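Local coordinates for protein aerobactin synthase IucA (Klebsiella pneumoniae subsp. pneumoniae, PDB 5JM8) that probably catalyses ATP-dependent ligation in the biosynthesis of the siderophore aerobactin, as a member of the NIS synthetase family, at residues Ser377-Ala382 with Ala496-Ala501; Lys384-Arg389 with Gly437-Gly442. All coordinates share one frame; numbering follows the deposited sequence.

Contact 1. Residues Ser377-Ala382 with Ala496-Ala501; sequences SLLVAA and AALGAA
The first turn of helix 378-390 crosses the C-terminal turn of helix 475-500 at -74°, the short axes of 378-382 and 496-500 coming within 9.6 Å of each other. The methyls of Ala497 and Ala501 meet Leu379 and Val380 of the other helix. Val380 makes the closest apolar contact: its CG2 branch, beside the backbone N and anti to the carbonyl carbon, lies 3.6 Å from Ala501 CB, while CG1 of Val380 brushes the same methyl from farther off. Leu379, with CG anti to the backbone N (chi1 172°), sends CD2 across to Ala497 CB at 4.1 Å and on to the branch point CG of Leu498. Leu498 CD2 lies near Val380 CG2 (4.4 Å); Val402 and Leu509 are among the residues that continue the apolar layer into helices 394-420 and 506-521.

Ser377 is the N-cap of its helix. With chi1 at 65°, between backbone N and carbonyl carbon, Ser377 OG accepts a weak capping bond from Val380 N at 3.4 Å. Ser377 OG also lies 2.9 Å from a water, and that water donates to Ala497 O at 2.5 Å. No direct hydrogen bond joins the segments, so the contact is apolar helix packing, with one water linking the capped helix start to a backbone carbonyl of the other helix.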
loop_
_atom_site.group_PDB
_atom_site.type_symbol
_atom_site.label_atom_id
_atom_site.label_comp_id
_atom_site.label_asym_id
_atom_site.label_seq_id
_atom_site.Cartn_x
_atom_site.Cartn_y
_atom_site.Cartn_z
ATOM N N SER A 377 28.562 -5.377 -2.374
ATOM C CA SER A 377 27.637 -6.497 -2.409
ATOM C C SER A 377 26.378 -6.079 -1.654
ATOM O O SER A 377 26.416 -5.152 -0.844
ATOM C CB SER A 377 28.259 -7.750 -1.792
ATOM O OG SER A 377 28.507 -7.570 -0.410
ATOM N N LEU A 378 25.262 -6.752 -1.922
ATOM C CA LEU A 378 23.987 -6.372 -1.323
ATOM C C LEU A 378 23.981 -6.598 0.186
ATOM O O LEU A 378 23.176 -6.003 0.905
ATOM C CB LEU A 378 22.849 -7.147 -1.979
ATOM C CG LEU A 378 22.596 -6.789 -3.445
ATOM C CD1 LEU A 378 21.628 -7.775 -4.081
ATOM C CD2 LEU A 378 22.071 -5.361 -3.576
ATOM N N LEU A 379 24.877 -7.457 0.661
ATOM C CA LEU A 379 25.065 -7.652 2.093
ATOM C C LEU A 379 25.705 -6.411 2.696
ATOM O O LEU A 379 25.274 -5.918 3.735
ATOM C CB LEU A 379 25.931 -8.882 2.369
ATOM C CG LEU A 379 26.377 -9.101 3.818
ATOM C CD1 LEU A 379 25.188 -9.173 4.765
ATOM C CD2 LEU A 379 27.218 -10.365 3.922
ATOM N N VAL A 380 26.736 -5.907 2.025
ATOM C CA VAL A 380 27.468 -4.735 2.492
ATOM C C VAL A 380 26.589 -3.492 2.424
ATOM O O VAL A 380 26.736 -2.574 3.230
ATOM C CB VAL A 380 28.756 -4.524 1.665
ATOM C CG1 VAL A 380 29.398 -3.172 1.970
ATOM C CG2 VAL A 380 29.735 -5.648 1.936
ATOM N N ALA A 381 25.680 -3.468 1.455
ATOM C CA ALA A 381 24.710 -2.385 1.336
ATOM C C ALA A 381 23.760 -2.381 2.529
ATOM O O ALA A 381 23.347 -1.323 2.997
ATOM C CB ALA A 381 23.929 -2.514 0.040
ATOM N N ALA A 382 23.419 -3.570 3.015
ATOM C CA ALA A 382 22.549 -3.707 4.176
ATOM C C ALA A 382 23.268 -3.282 5.453
ATOM O O ALA A 382 22.768 -2.453 6.210
ATOM C CB ALA A 382 22.055 -5.137 4.299
ATOM N N ALA A 496 33.544 -13.550 4.047
ATOM C CA ALA A 496 34.355 -13.186 2.888
ATOM C C ALA A 496 33.861 -11.905 2.230
ATOM O O ALA A 496 34.659 -11.053 1.843
ATOM C CB ALA A 496 34.364 -14.318 1.877
ATOM N N ALA A 497 32.545 -11.782 2.093
ATOM C CA ALA A 497 31.941 -10.582 1.527
ATOM C C ALA A 497 32.322 -9.353 2.344
ATOM O O ALA A 497 32.669 -8.312 1.795
ATOM C CB ALA A 497 30.435 -10.729 1.468
ATOM N N LEU A 498 32.256 -9.490 3.662
ATOM C CA LEU A 498 32.574 -8.395 4.565
ATOM C C LEU A 498 34.073 -8.128 4.590
ATOM O O LEU A 498 34.507 -6.984 4.736
ATOM C CB LEU A 498 32.064 -8.711 5.970
ATOM C CG LEU A 498 30.546 -8.888 6.050
ATOM C CD1 LEU A 498 30.150 -9.599 7.328
ATOM C CD2 LEU A 498 29.845 -7.541 5.938
ATOM N N GLY A 499 34.860 -9.189 4.450
ATOM C CA GLY A 499 36.300 -9.057 4.360
ATOM C C GLY A 499 36.718 -8.344 3.091
ATOM O O GLY A 499 37.608 -7.495 3.109
ATOM N N ALA A 500 36.063 -8.689 1.986
ATOM C CA ALA A 500 36.388 -8.105 0.692
ATOM C C ALA A 500 36.070 -6.614 0.662
ATOM O O ALA A 500 36.706 -5.852 -0.063
ATOM C CB ALA A 500 35.639 -8.824 -0.405
ATOM N N ALA A 501 35.089 -6.208 1.463
ATOM C CA ALA A 501 34.685 -4.807 1.541
ATOM C C ALA A 501 35.556 -4.026 2.523
ATOM O O ALA A 501 35.437 -2.807 2.637
ATOM C CB ALA A 501 33.222 -4.704 1.942
HETATM O O HOH W 1 31.371 -7.721 -0.294
#

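Contact 2. Residues Lys384-Arg389 with Gly437-Gly442; sequences KRLSDR and GDLPVG
Charge pairing centres on Asp438, whose carboxylate reaches the side of helix 378-390 with CG anti to its carbonyl carbon. Arg385, its chain bent at chi3, grips one oxygen side-on with two nitrogens: Arg385 NE and NH2 each lie 3.0 Å from Asp438 OD1. Both bonds are bent, at 143° and 140°, as expected when two N-H groups share one acceptor. NH2 uses the syn lone pair of OD1, whereas NE comes from above the carboxylate plane, and the two flat groups are turned 51° apart. OD1 also accepts a bond from Gln360, so this oxygen is heavily engaged, which would probably favour the ionised acid.

Further hydrogen bonds join the next helical turn. Arg389, also bent at chi3, places NH2 2.6 Å from Gly437 O, in the carbonyl plane and on a lone pair. A water ties the two arginine sites together: it donates to Asp438 OD2 at 2.5 Å, accepts from Arg389 NE in the guanidinium plane, and donates weakly to Arg385 O.

Beside the arginines, Leu386 makes the apolar part of the contact. With CG anti to the backbone N, Leu386 lays CB over Asp438 CB at 4.0 Å and meets Leu439 CD1 with its own CD2, the two leucines crossing obliquely.

Gly437 and Asp438, both with positive phi, lie in the turn between strands 431-435 and 440-445, and Val441 and Gly442 opposite Gln434 make a classic beta bulge. Helix 394-420 backs the segment through Ala404, which touches Leu439 and Pro440, while Thr321 of the second subunit packs on Leu439.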
loop_
_atom_site.group_PDB
_atom_site.type_symbol
_atom_site.label_atom_id
_atom_site.label_comp_id
_atom_site.label_asym_id
_atom_site.label_seq_id
_atom_site.Cartn_x
_atom_site.Cartn_y
_atom_site.Cartn_z
ATOM N N LYS A 384 25.762 -1.421 5.829
ATOM C CA LYS A 384 25.992 0.018 5.794
ATOM C C LYS A 384 24.741 0.792 6.209
ATOM O O LYS A 384 24.838 1.855 6.822
ATOM C CB LYS A 384 26.446 0.447 4.400
ATOM C CG LYS A 384 27.936 0.258 4.164
ATOM C CD LYS A 384 28.318 0.545 2.722
ATOM C CE LYS A 384 29.826 0.663 2.560
ATOM N NZ LYS A 384 30.192 1.264 1.249
ATOM N N ARG A 385 23.569 0.258 5.875
ATOM C CA ARG A 385 22.313 0.860 6.313
ATOM C C ARG A 385 22.103 0.621 7.799
ATOM O O ARG A 385 21.579 1.480 8.507
ATOM C CB ARG A 385 21.131 0.300 5.526
ATOM C CG ARG A 385 20.991 0.868 4.133
ATOM C CD ARG A 385 19.654 0.503 3.532
ATOM N NE ARG A 385 19.476 -0.942 3.450
ATOM C CZ ARG A 385 19.851 -1.688 2.417
ATOM N NH1 ARG A 385 20.434 -1.132 1.363
ATOM N NH2 ARG A 385 19.642 -2.997 2.437
ATOM N N LEU A 386 22.509 -0.555 8.263
ATOM C CA LEU A 386 22.428 -0.893 9.675
ATOM C C LEU A 386 23.290 0.071 10.483
ATOM O O LEU A 386 22.861 0.591 11.514
ATOM C CB LEU A 386 22.874 -2.338 9.902
ATOM C CG LEU A 386 22.942 -2.836 11.345
ATOM C CD1 LEU A 386 21.584 -2.724 12.021
ATOM C CD2 LEU A 386 23.456 -4.272 11.376
ATOM N N SER A 387 24.501 0.316 9.992
ATOM C CA SER A 387 25.437 1.222 10.649
ATOM C C SER A 387 24.854 2.627 10.776
ATOM O O SER A 387 24.818 3.195 11.869
ATOM C CB SER A 387 26.760 1.268 9.878
ATOM O OG SER A 387 27.649 2.221 10.431
ATOM N N ASP A 388 24.392 3.178 9.659
ATOM C CA ASP A 388 23.874 4.543 9.624
ATOM C C ASP A 388 22.648 4.727 10.512
ATOM O O ASP A 388 22.487 5.769 11.149
ATOM C CB ASP A 388 23.518 4.942 8.190
ATOM C CG ASP A 388 24.737 5.089 7.301
ATOM O OD1 ASP A 388 25.828 5.406 7.822
ATOM O OD2 ASP A 388 24.602 4.892 6.075
ATOM N N ARG A 389 21.780 3.721 10.538
ATOM C CA ARG A 389 20.562 3.789 11.338
ATOM C C ARG A 389 20.888 3.796 12.830
ATOM O O ARG A 389 20.428 4.669 13.569
ATOM C CB ARG A 389 19.633 2.620 11.001
ATOM C CG ARG A 389 18.322 2.627 11.777
ATOM C CD ARG A 389 17.336 1.597 11.239
ATOM N NE ARG A 389 17.841 0.230 11.348
ATOM C CZ ARG A 389 17.701 -0.539 12.423
ATOM N NH1 ARG A 389 17.071 -0.084 13.502
ATOM N NH2 ARG A 389 18.192 -1.768 12.424
ATOM N N GLY A 437 15.171 -4.133 9.665
ATOM C CA GLY A 437 16.100 -3.024 9.762
ATOM C C GLY A 437 17.523 -3.470 9.486
ATOM O O GLY A 437 18.458 -3.028 10.153
ATOM N N ASP A 438 17.673 -4.361 8.507
ATOM C CA ASP A 438 18.976 -4.827 8.031
ATOM C C ASP A 438 19.739 -5.678 9.051
ATOM O O ASP A 438 20.951 -5.859 8.924
ATOM C CB ASP A 438 19.836 -3.630 7.608
ATOM C CG ASP A 438 19.156 -2.772 6.559
ATOM O OD1 ASP A 438 19.075 -3.214 5.393
ATOM O OD2 ASP A 438 18.705 -1.657 6.896
ATOM N N LEU A 439 19.025 -6.212 10.042
ATOM C CA LEU A 439 19.617 -7.109 11.036
ATOM C C LEU A 439 18.894 -8.452 11.015
ATOM O O LEU A 439 17.667 -8.485 11.010
ATOM C CB LEU A 439 19.538 -6.495 12.438
ATOM C CG LEU A 439 20.178 -7.312 13.565
ATOM C CD1 LEU A 439 21.695 -7.216 13.504
ATOM C CD2 LEU A 439 19.661 -6.863 14.923
ATOM N N PRO A 440 19.645 -9.569 11.005
ATOM C CA PRO A 440 18.956 -10.865 11.057
ATOM C C PRO A 440 18.157 -11.046 12.347
ATOM O O PRO A 440 18.721 -10.934 13.437
ATOM C CB PRO A 440 20.102 -11.883 10.981
ATOM C CG PRO A 440 21.251 -11.138 10.404
ATOM C CD PRO A 440 21.104 -9.731 10.884
ATOM N N VAL A 441 16.861 -11.318 12.218
ATOM C CA VAL A 441 15.999 -11.537 13.376
ATOM C C VAL A 441 15.307 -12.895 13.303
ATOM O O VAL A 441 14.491 -13.231 14.163
ATOM C CB VAL A 441 14.927 -10.430 13.501
ATOM C CG1 VAL A 441 15.585 -9.084 13.740
ATOM C CG2 VAL A 441 14.058 -10.379 12.256
ATOM N N GLY A 442 15.632 -13.676 12.278
ATOM C CA GLY A 442 15.047 -14.994 12.124
ATOM C C GLY A 442 15.551 -15.742 10.906
ATOM O O GLY A 442 16.290 -15.192 10.089
HETATM O O HOH W 2 19.006 0.142 8.601
#

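Helix 378-390 serves both contacts: its first turn meets the end of helix 475-500 in contact 1, and its later turns meet the turn and strand start at 437-442 in contact 2. Their centres are 13 Å apart, and the two touch directly where Ala382 O packs 3.5 Å from Asp438 CB. Along the chain, contact 2 is nested inside the loop closed by contact 1. Contact 1 is mainly apolar with one bridging water, whereas contact 2 is held chiefly by polar bonds. Neither set of segments includes the magnesium ligands Gln429, Asn430 and Asp447, but the Ala497 side chain is about 12 Å from the bound ATP.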